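Local structure of 7beta-hydroxysteroid dehydrogenase (Collinsella aerofaciens, 5FYD) at residues Glu26-Ala30 with Gly31-Val35; Lys107-Ala110 with Met111-Asn115; Phe123-Tyr126 with Met127-Phe130; Phe162-Lys165 with Met166-Val170. The protein catalyses the NADPH-dependent reduction of the 7-oxo group of 7-oxolithocholate to give the bile acid ursodeoxycholate, and works as a homodimer. All coordinates share one frame; numbering follows the deposited sequence.

Contact 1 (Glu26-Ala30 with Gly31-Val35); sequences EKIAA and GGMNV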
# COMPACT_ATOMS: atom_id res chain seq x y z
N GLU A 26 7.08 -17.54 12.53
CA GLU A 26 8.36 -18.21 12.27
C GLU A 26 9.25 -18.20 13.49
O GLU A 26 9.87 -19.20 13.81
CB GLU A 26 9.07 -17.59 11.06
CG GLU A 26 8.29 -17.72 9.77
CD GLU A 26 8.80 -16.82 8.65
OE1 GLU A 26 9.44 -15.78 8.92
OE2 GLU A 26 8.52 -17.13 7.49
N LYS A 27 9.29 -17.07 14.21
CA LYS A 27 10.15 -16.94 15.39
C LYS A 27 9.72 -17.90 16.52
O LYS A 27 10.56 -18.62 17.08
CB LYS A 27 10.19 -15.50 15.90
CG LYS A 27 11.09 -15.26 17.10
CD LYS A 27 12.57 -15.46 16.81
CE LYS A 27 13.43 -14.90 17.93
NZ LYS A 27 14.82 -14.61 17.49
N ILE A 28 8.42 -17.97 16.83
CA ILE A 28 7.98 -18.86 17.89
C ILE A 28 8.11 -20.35 17.49
O ILE A 28 8.43 -21.18 18.33
CB ILE A 28 6.59 -18.51 18.49
CG1 ILE A 28 5.46 -18.79 17.51
CG2 ILE A 28 6.56 -17.06 19.00
CD1 ILE A 28 4.11 -18.75 18.18
N ALA A 29 7.90 -20.65 16.21
CA ALA A 29 8.10 -22.00 15.71
C ALA A 29 9.57 -22.40 15.82
O ALA A 29 9.87 -23.51 16.28
CB ALA A 29 7.61 -22.11 14.30
N ALA A 30 10.47 -21.50 15.44
CA ALA A 30 11.92 -21.73 15.63
C ALA A 30 12.27 -21.94 17.10
O ALA A 30 13.20 -22.70 17.44
CB ALA A 30 12.71 -20.56 15.07
N GLY A 31 11.54 -21.26 17.98
CA GLY A 31 11.65 -21.45 19.41
C GLY A 31 10.91 -22.65 19.98
O GLY A 31 10.80 -22.79 21.19
N GLY A 32 10.39 -23.52 19.10
CA GLY A 32 9.76 -24.76 19.48
C GLY A 32 8.27 -24.73 19.79
O GLY A 32 7.71 -25.77 20.14
N MET A 33 7.63 -23.58 19.68
CA MET A 33 6.20 -23.50 20.00
C MET A 33 5.35 -23.92 18.83
O MET A 33 5.66 -23.64 17.67
CB MET A 33 5.75 -22.09 20.39
CG MET A 33 6.40 -21.56 21.64
SD MET A 33 5.61 -19.97 22.08
CE MET A 33 4.86 -20.41 23.61
N ASN A 34 4.26 -24.61 19.15
CA ASN A 34 3.20 -24.88 18.18
C ASN A 34 2.47 -23.55 17.96
O ASN A 34 2.46 -22.73 18.86
CB ASN A 34 2.26 -25.95 18.70
CG ASN A 34 2.99 -27.25 19.01
OD1 ASN A 34 3.76 -27.77 18.18
ND2 ASN A 34 2.75 -27.78 20.19
N VAL A 35 1.88 -23.36 16.79
CA VAL A 35 1.44 -22.02 16.39
C VAL A 35 -0.05 -22.02 16.06
O VAL A 35 -0.49 -22.76 15.20
CB VAL A 35 2.22 -21.54 15.17
CG1 VAL A 35 1.84 -20.12 14.81
CG2 VAL A 35 3.72 -21.62 15.43
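A Schellman motif closes helix 19-30 where Ile28 and Ala29 meet the loop that leads into strand 34-39. Gly31 N still makes a helical bond to Lys27 O, at 3.0 Å. After it the chain turns over: Gly32 N reaches back to Ala29 O at 2.9 Å, standing well above the carbonyl plane, while Met33 N takes Ile28 O at 2.9 Å with an N-H...O angle of 157°. Gly32 is the C-prime residue, and its positive phi of 88° is one that glycine adopts easily.

Beneath the turn the side chains pack. Ile28 carries CG1 between its own N and C (chi1 70°), which sets that branch 3.9 Å from Val35 CG2. The same Val35 methyl lies 4.1 Å from Ala29 CB, and Met33 SD rests 4.0 Å from Ile28 CB. A weak CA-H...O contact of 3.5 Å runs from Ala29 CA to Met33 O; Met33 O is buried and has no hydrogen-bond partner. Phe222 of helix 214-224 and Ile13 of strand 10-14 also pack on Ile28. Thus the glycine-ended helix returns the chain to the parallel sheet in the first beta-alpha-beta unit of the Rossmann fold.

Contact 2 (Lys107-Ala110 with Met111-Asn115); sequences KHEA and MINVN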
# COMPACT_ATOMS: atom_id res chain seq x y z
N LYS A 107 -16.97 2.37 9.28
CA LYS A 107 -15.51 2.19 9.17
C LYS A 107 -14.81 2.55 10.48
O LYS A 107 -13.89 1.86 10.88
CB LYS A 107 -14.94 3.00 8.00
CG LYS A 107 -13.44 2.79 7.73
CD LYS A 107 -13.13 1.36 7.26
CE LYS A 107 -11.98 1.30 6.27
NZ LYS A 107 -12.00 0.03 5.48
N HIS A 108 -15.23 3.63 11.13
CA HIS A 108 -14.73 3.94 12.47
C HIS A 108 -14.94 2.78 13.45
O HIS A 108 -14.06 2.45 14.24
CB HIS A 108 -15.36 5.21 13.05
CG HIS A 108 -14.82 6.48 12.47
ND1 HIS A 108 -13.50 6.85 12.61
CD2 HIS A 108 -15.42 7.47 11.77
CE1 HIS A 108 -13.31 8.02 12.01
NE2 HIS A 108 -14.47 8.43 11.54
N GLU A 109 -16.11 2.16 13.37
CA GLU A 109 -16.40 1.07 14.28
C GLU A 109 -15.54 -0.14 13.95
O GLU A 109 -15.10 -0.86 14.85
CB GLU A 109 -17.89 0.73 14.31
CG GLU A 109 -18.20 -0.27 15.42
CD GLU A 109 -19.62 -0.22 15.97
OE1 GLU A 109 -20.23 0.87 16.05
OE2 GLU A 109 -20.11 -1.28 16.35
N ALA A 110 -15.31 -0.38 12.66
CA ALA A 110 -14.42 -1.46 12.23
C ALA A 110 -13.04 -1.25 12.84
O ALA A 110 -12.43 -2.18 13.36
CB ALA A 110 -14.33 -1.53 10.71
N MET A 111 -12.55 -0.01 12.79
CA MET A 111 -11.22 0.30 13.35
C MET A 111 -11.19 0.13 14.86
O MET A 111 -10.25 -0.45 15.41
CB MET A 111 -10.76 1.69 12.93
CG MET A 111 -10.35 1.73 11.45
SD MET A 111 -9.66 3.31 10.93
CE MET A 111 -11.10 4.34 10.84
N ILE A 112 -12.20 0.64 15.54
CA ILE A 112 -12.32 0.39 16.97
C ILE A 112 -12.28 -1.12 17.30
O ILE A 112 -11.63 -1.57 18.27
CB ILE A 112 -13.62 1.01 17.53
CG1 ILE A 112 -13.43 2.51 17.68
CG2 ILE A 112 -14.01 0.36 18.86
CD1 ILE A 112 -14.73 3.26 17.89
N ASN A 113 -12.99 -1.90 16.50
CA ASN A 113 -13.02 -3.34 16.72
C ASN A 113 -11.65 -3.98 16.57
O ASN A 113 -11.24 -4.78 17.40
CB ASN A 113 -14.03 -3.99 15.80
CG ASN A 113 -15.44 -3.78 16.29
OD1 ASN A 113 -15.65 -3.32 17.41
ND2 ASN A 113 -16.39 -4.14 15.48
N VAL A 114 -10.93 -3.61 15.53
CA VAL A 114 -9.60 -4.21 15.31
C VAL A 114 -8.59 -3.72 16.35
O VAL A 114 -7.88 -4.53 16.97
CB VAL A 114 -9.05 -3.92 13.87
CG1 VAL A 114 -7.67 -4.55 13.71
CG2 VAL A 114 -9.99 -4.47 12.81
N ASN A 115 -8.51 -2.41 16.56
CA ASN A 115 -7.39 -1.85 17.30
C ASN A 115 -7.64 -1.77 18.81
O ASN A 115 -6.68 -1.66 19.59
CB ASN A 115 -7.03 -0.46 16.76
CG ASN A 115 -6.71 -0.48 15.27
OD1 ASN A 115 -6.07 -1.41 14.76
ND2 ASN A 115 -7.12 0.54 14.58
O HOH W 1 -19.31 -3.82 15.79
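Lys107, His108 and Met111 pack one turn apart near the start of helix 105-132, a long helix of the Rossmann-type short-chain dehydrogenase fold. Four successive backbone bonds of the i to i+4 kind join the two segments. Met111 N binds Lys107 O at 3.0 Å, and Ile112 N binds His108 O at 2.9 Å in an almost straight bond (174°). Asn113 N to Glu109 O and Val114 N to Ala110 O continue the pattern, where the helix takes on a wider pi-type turn at 113-115. His108 O also accepts a bond from Gln155 NE2 of helix 154-173.

The side-chain packing gathers round the methyl of Met111. With CG anti to the carbonyl carbon (chi1 -73°) and a bend at chi3, the chain folds back along the previous turn, and CE makes van der Waals approaches of 3.9 Å to His108 ND1 and 4.2 Å to Lys107 CG; the Met111 side chain runs at a slant to both. CE lies obliquely to the His108 ring. The imidazole itself is held by a bond from NE2 to Ile100 O. Ile112 lays CG1 3.5 Å from His108 O, close beside that carbonyl.

The polar side chains meet through solvent. Glu109 OE1 is taken by Trp105 NE1 one turn earlier, and Asn113 ND2 donates to Ser68 O, next to the NADP-binding residue Phe67. One water bridges the two side chains, donating to Glu109 OE2 at 2.7 Å and accepting from Asn113 ND2 at 3.0 Å.

Contact 3 (Phe123-Tyr126 with Met127-Phe130); sequences FHHY and MRIF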
# COMPACT_ATOMS: atom_id res chain seq x y z
N PHE A 123 -6.36 -9.69 24.80
CA PHE A 123 -5.34 -9.41 25.82
C PHE A 123 -5.86 -9.83 27.20
O PHE A 123 -5.15 -10.48 27.95
CB PHE A 123 -5.03 -7.93 25.83
CG PHE A 123 -3.72 -7.51 26.49
CD1 PHE A 123 -2.71 -8.39 26.87
CD2 PHE A 123 -3.49 -6.14 26.65
CE1 PHE A 123 -1.55 -7.93 27.45
CE2 PHE A 123 -2.33 -5.66 27.19
CZ PHE A 123 -1.35 -6.56 27.59
N HIS A 124 -7.12 -9.50 27.47
CA HIS A 124 -7.74 -9.83 28.76
C HIS A 124 -7.85 -11.34 28.96
O HIS A 124 -7.47 -11.87 29.99
CB HIS A 124 -9.13 -9.21 28.84
CG HIS A 124 -9.86 -9.55 30.09
ND1 HIS A 124 -10.93 -10.41 30.11
CD2 HIS A 124 -9.70 -9.12 31.37
CE1 HIS A 124 -11.41 -10.49 31.34
NE2 HIS A 124 -10.68 -9.71 32.12
N HIS A 125 -8.36 -12.02 27.94
CA HIS A 125 -8.62 -13.45 28.03
C HIS A 125 -7.31 -14.23 28.27
O HIS A 125 -7.22 -15.02 29.22
CB HIS A 125 -9.32 -13.87 26.77
CG HIS A 125 -9.65 -15.32 26.70
ND1 HIS A 125 -10.89 -15.81 27.03
CD2 HIS A 125 -8.91 -16.37 26.29
CE1 HIS A 125 -10.88 -17.12 26.87
NE2 HIS A 125 -9.71 -17.48 26.39
N TYR A 126 -6.29 -13.94 27.46
CA TYR A 126 -5.02 -14.66 27.60
C TYR A 126 -4.23 -14.20 28.81
O TYR A 126 -3.53 -15.03 29.41
CB TYR A 126 -4.24 -14.69 26.27
CG TYR A 126 -5.03 -15.49 25.27
CD1 TYR A 126 -5.06 -16.88 25.32
CD2 TYR A 126 -5.82 -14.86 24.33
CE1 TYR A 126 -5.84 -17.62 24.45
CE2 TYR A 126 -6.61 -15.59 23.45
CZ TYR A 126 -6.62 -16.96 23.51
OH TYR A 126 -7.40 -17.71 22.64
N MET A 127 -4.38 -12.95 29.24
CA MET A 127 -3.79 -12.54 30.52
C MET A 127 -4.36 -13.29 31.72
O MET A 127 -3.61 -13.64 32.64
CB MET A 127 -3.83 -11.01 30.73
CG MET A 127 -2.70 -10.28 30.00
SD MET A 127 -1.04 -10.83 30.40
CE MET A 127 -1.09 -10.68 32.18
N ARG A 128 -5.65 -13.59 31.68
CA ARG A 128 -6.27 -14.43 32.71
C ARG A 128 -5.64 -15.81 32.77
O ARG A 128 -5.34 -16.32 33.85
CB ARG A 128 -7.78 -14.54 32.49
CG ARG A 128 -8.49 -13.26 32.85
CD ARG A 128 -9.97 -13.27 32.53
NE ARG A 128 -10.63 -14.48 33.00
CZ ARG A 128 -11.39 -15.29 32.26
NH1 ARG A 128 -11.64 -15.03 30.96
NH2 ARG A 128 -11.91 -16.38 32.83
N ILE A 129 -5.42 -16.39 31.60
CA ILE A 129 -4.81 -17.72 31.54
C ILE A 129 -3.37 -17.64 32.04
O ILE A 129 -2.96 -18.42 32.93
CB ILE A 129 -4.91 -18.30 30.11
CG1 ILE A 129 -6.38 -18.61 29.77
CG2 ILE A 129 -4.06 -19.56 29.98
CD1 ILE A 129 -6.66 -18.75 28.29
N PHE A 130 -2.59 -16.71 31.47
CA PHE A 130 -1.18 -16.60 31.82
C PHE A 130 -0.96 -16.29 33.31
O PHE A 130 -0.07 -16.88 33.94
CB PHE A 130 -0.45 -15.56 30.97
CG PHE A 130 -0.43 -15.85 29.49
CD1 PHE A 130 -0.32 -17.14 28.98
CD2 PHE A 130 -0.46 -14.79 28.59
CE1 PHE A 130 -0.27 -17.36 27.60
CE2 PHE A 130 -0.45 -15.01 27.22
CZ PHE A 130 -0.35 -16.30 26.72
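Phe123 and Met127 lie side by side on the flank of helix 105-132 that packs against the parallel sheet of the Rossmann fold. Met127 CG sits 3.7 Å from Phe123 CD1, and the sulfur makes an oblique Met-aromatic contact, SD standing 5.3 Å from the Phe123 ring centroid. Bends at chi2 and chi3 then turn the Met127 methyl away from the ring. Val138 of strand 136-143 touches both side chains.

Phe130 turns a ring face to its own helix: Tyr126 O lies over that face, 3.2 Å from Phe130 CG, while Phe130 CE2 meets Tyr126 CB at 3.9 Å. An alanine at Phe130 would take away this ring, and is likely to open a gap beside Tyr126 CB and against Val138 and Val179 of the sheet. Tyr126 runs alongside Ile129, CD1 to CD1 at 3.9 Å, and its OH and Thr80 OG1 are hydrogen-bonded. Ile129 CD1 also lies against His125, whose imidazole stacks on Phe77.

The backbone bonds run i to i+4, that from Phe130 N to Tyr126 O nearly straight at 172°. At the solvent edge the aliphatic part of Arg128 passes over His124, the guanidinium plane turned 32° from that of the ring, and Arg128 CD lies above one imidazole face, 3.3 Å from His124 CE1.

Contact 4 (Phe162-Lys165 with Met166-Val170); sequences FILK and MTEAV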
# COMPACT_ATOMS: atom_id res chain seq x y z
N PHE A 162 -3.78 3.36 22.19
CA PHE A 162 -4.52 2.53 23.15
C PHE A 162 -3.73 1.24 23.43
O PHE A 162 -3.49 0.86 24.59
CB PHE A 162 -5.91 2.20 22.60
CG PHE A 162 -6.78 1.49 23.58
CD1 PHE A 162 -6.72 0.12 23.73
CD2 PHE A 162 -7.66 2.22 24.38
CE1 PHE A 162 -7.53 -0.53 24.64
CE2 PHE A 162 -8.46 1.59 25.29
CZ PHE A 162 -8.41 0.21 25.41
N ILE A 163 -3.30 0.58 22.35
CA ILE A 163 -2.52 -0.66 22.49
C ILE A 163 -1.22 -0.38 23.25
O ILE A 163 -0.85 -1.14 24.15
CB ILE A 163 -2.21 -1.28 21.11
CG1 ILE A 163 -3.51 -1.78 20.46
CG2 ILE A 163 -1.16 -2.39 21.23
CD1 ILE A 163 -3.39 -2.19 19.01
N LEU A 164 -0.55 0.72 22.90
CA LEU A 164 0.71 1.08 23.56
C LEU A 164 0.51 1.25 25.07
O LEU A 164 1.15 0.58 25.89
CB LEU A 164 1.26 2.36 22.96
CG LEU A 164 2.52 2.95 23.59
CD1 LEU A 164 3.74 2.04 23.56
CD2 LEU A 164 2.80 4.26 22.88
N LYS A 165 -0.38 2.15 25.43
CA LYS A 165 -0.55 2.49 26.84
C LYS A 165 -1.15 1.34 27.66
O LYS A 165 -0.77 1.16 28.83
CB LYS A 165 -1.34 3.78 27.01
CG LYS A 165 -0.67 5.02 26.42
CD LYS A 165 0.64 5.38 27.09
CE LYS A 165 1.60 6.06 26.12
NZ LYS A 165 2.93 6.15 26.71
N MET A 166 -2.08 0.57 27.08
CA MET A 166 -2.61 -0.59 27.78
C MET A 166 -1.50 -1.59 28.04
O MET A 166 -1.40 -2.15 29.12
CB MET A 166 -3.73 -1.27 26.98
CG MET A 166 -4.46 -2.35 27.79
SD MET A 166 -5.45 -1.54 29.09
CE MET A 166 -5.71 -2.86 30.25
N THR A 167 -0.66 -1.85 27.02
CA THR A 167 0.38 -2.87 27.15
C THR A 167 1.49 -2.40 28.09
O THR A 167 2.01 -3.20 28.87
CB THR A 167 0.93 -3.30 25.79
OG1 THR A 167 -0.16 -3.71 24.96
CG2 THR A 167 1.89 -4.48 25.94
N GLU A 168 1.81 -1.11 28.06
CA GLU A 168 2.79 -0.55 28.99
C GLU A 168 2.35 -0.77 30.43
O GLU A 168 3.13 -1.20 31.26
CB GLU A 168 3.03 0.94 28.74
CG GLU A 168 3.81 1.24 27.46
CD GLU A 168 4.07 2.71 27.23
OE1 GLU A 168 3.24 3.56 27.61
OE2 GLU A 168 5.12 3.06 26.64
N ALA A 169 1.07 -0.51 30.69
CA ALA A 169 0.50 -0.69 32.03
C ALA A 169 0.62 -2.13 32.49
O ALA A 169 1.14 -2.39 33.58
CB ALA A 169 -0.95 -0.26 32.04
N VAL A 170 0.21 -3.05 31.63
CA VAL A 170 0.22 -4.48 31.94
C VAL A 170 1.65 -5.01 32.07
O VAL A 170 1.93 -5.86 32.93
CB VAL A 170 -0.61 -5.30 30.92
CG1 VAL A 170 -0.47 -6.80 31.14
CG2 VAL A 170 -2.07 -4.90 31.00
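Glu168 CG stands anti to its carbonyl carbon (chi1 -71°) and the chain beyond is extended, while Lys165 bends at chi2 (-64°); the two side chains thereby run alongside each other, one turn apart on helix 154-173. This is the helix of the short-chain dehydrogenase fold that carries Tyr156, the inferred proton acceptor, and Lys160, which probably assists it as in relatives. Lys165 NZ forms a salt bridge with Glu168 OE1 at 2.8 Å, approaching on the syn side and close to the carboxylate plane.

The other carboxylate oxygen, Glu168 OE2, lies 3.5 Å from Leu164 CD1 and hydrogen-bonds to Ser230 OG at the start of strand 230-232. Were Glu168 replaced by an alanine, the Lys165 ammonium would probably lose its mate, Ser230 OG this partner, and Leu164 CD1 its neighbour.

On the buried flank Leu164 packs on Val183, and Thr167 faces Asn140, whose ND2 is bonded to Thr167 OG1. Along the backbone, Met166 N to Phe162 O and Glu168 N to Leu164 O are regular helical bonds. Ile163 O is gripped twice from opposite faces of its plane, by Thr167 N at 3.0 Å and by the hydroxyl, Thr167 OG1, at 2.8 Å.

Contacts 2 and 3 lie on helix 105-132, their centres 22 Å apart, and both touch contact 4 on helix 154-173. Asn115 O of contact 2 meets Ile163 CG1 at 3.3 Å. From contact 3, Phe123 CZ packs on Val170 CB at 3.6 Å and Phe123 CE2 on Thr167 OG1 at 3.7 Å. Contact 1 stands apart, its nearest atoms about 7 Å from contact 3 and about 18 Å from contact 2. The inferred active site lies near contacts 2 and 4: the Met111 side chain is about 6 Å from that of Tyr156, and that of Ile163 about 4 Å from that of Lys160. In contact 1 the Val35 side chain is about 9 Å from NADP-binding Gly21.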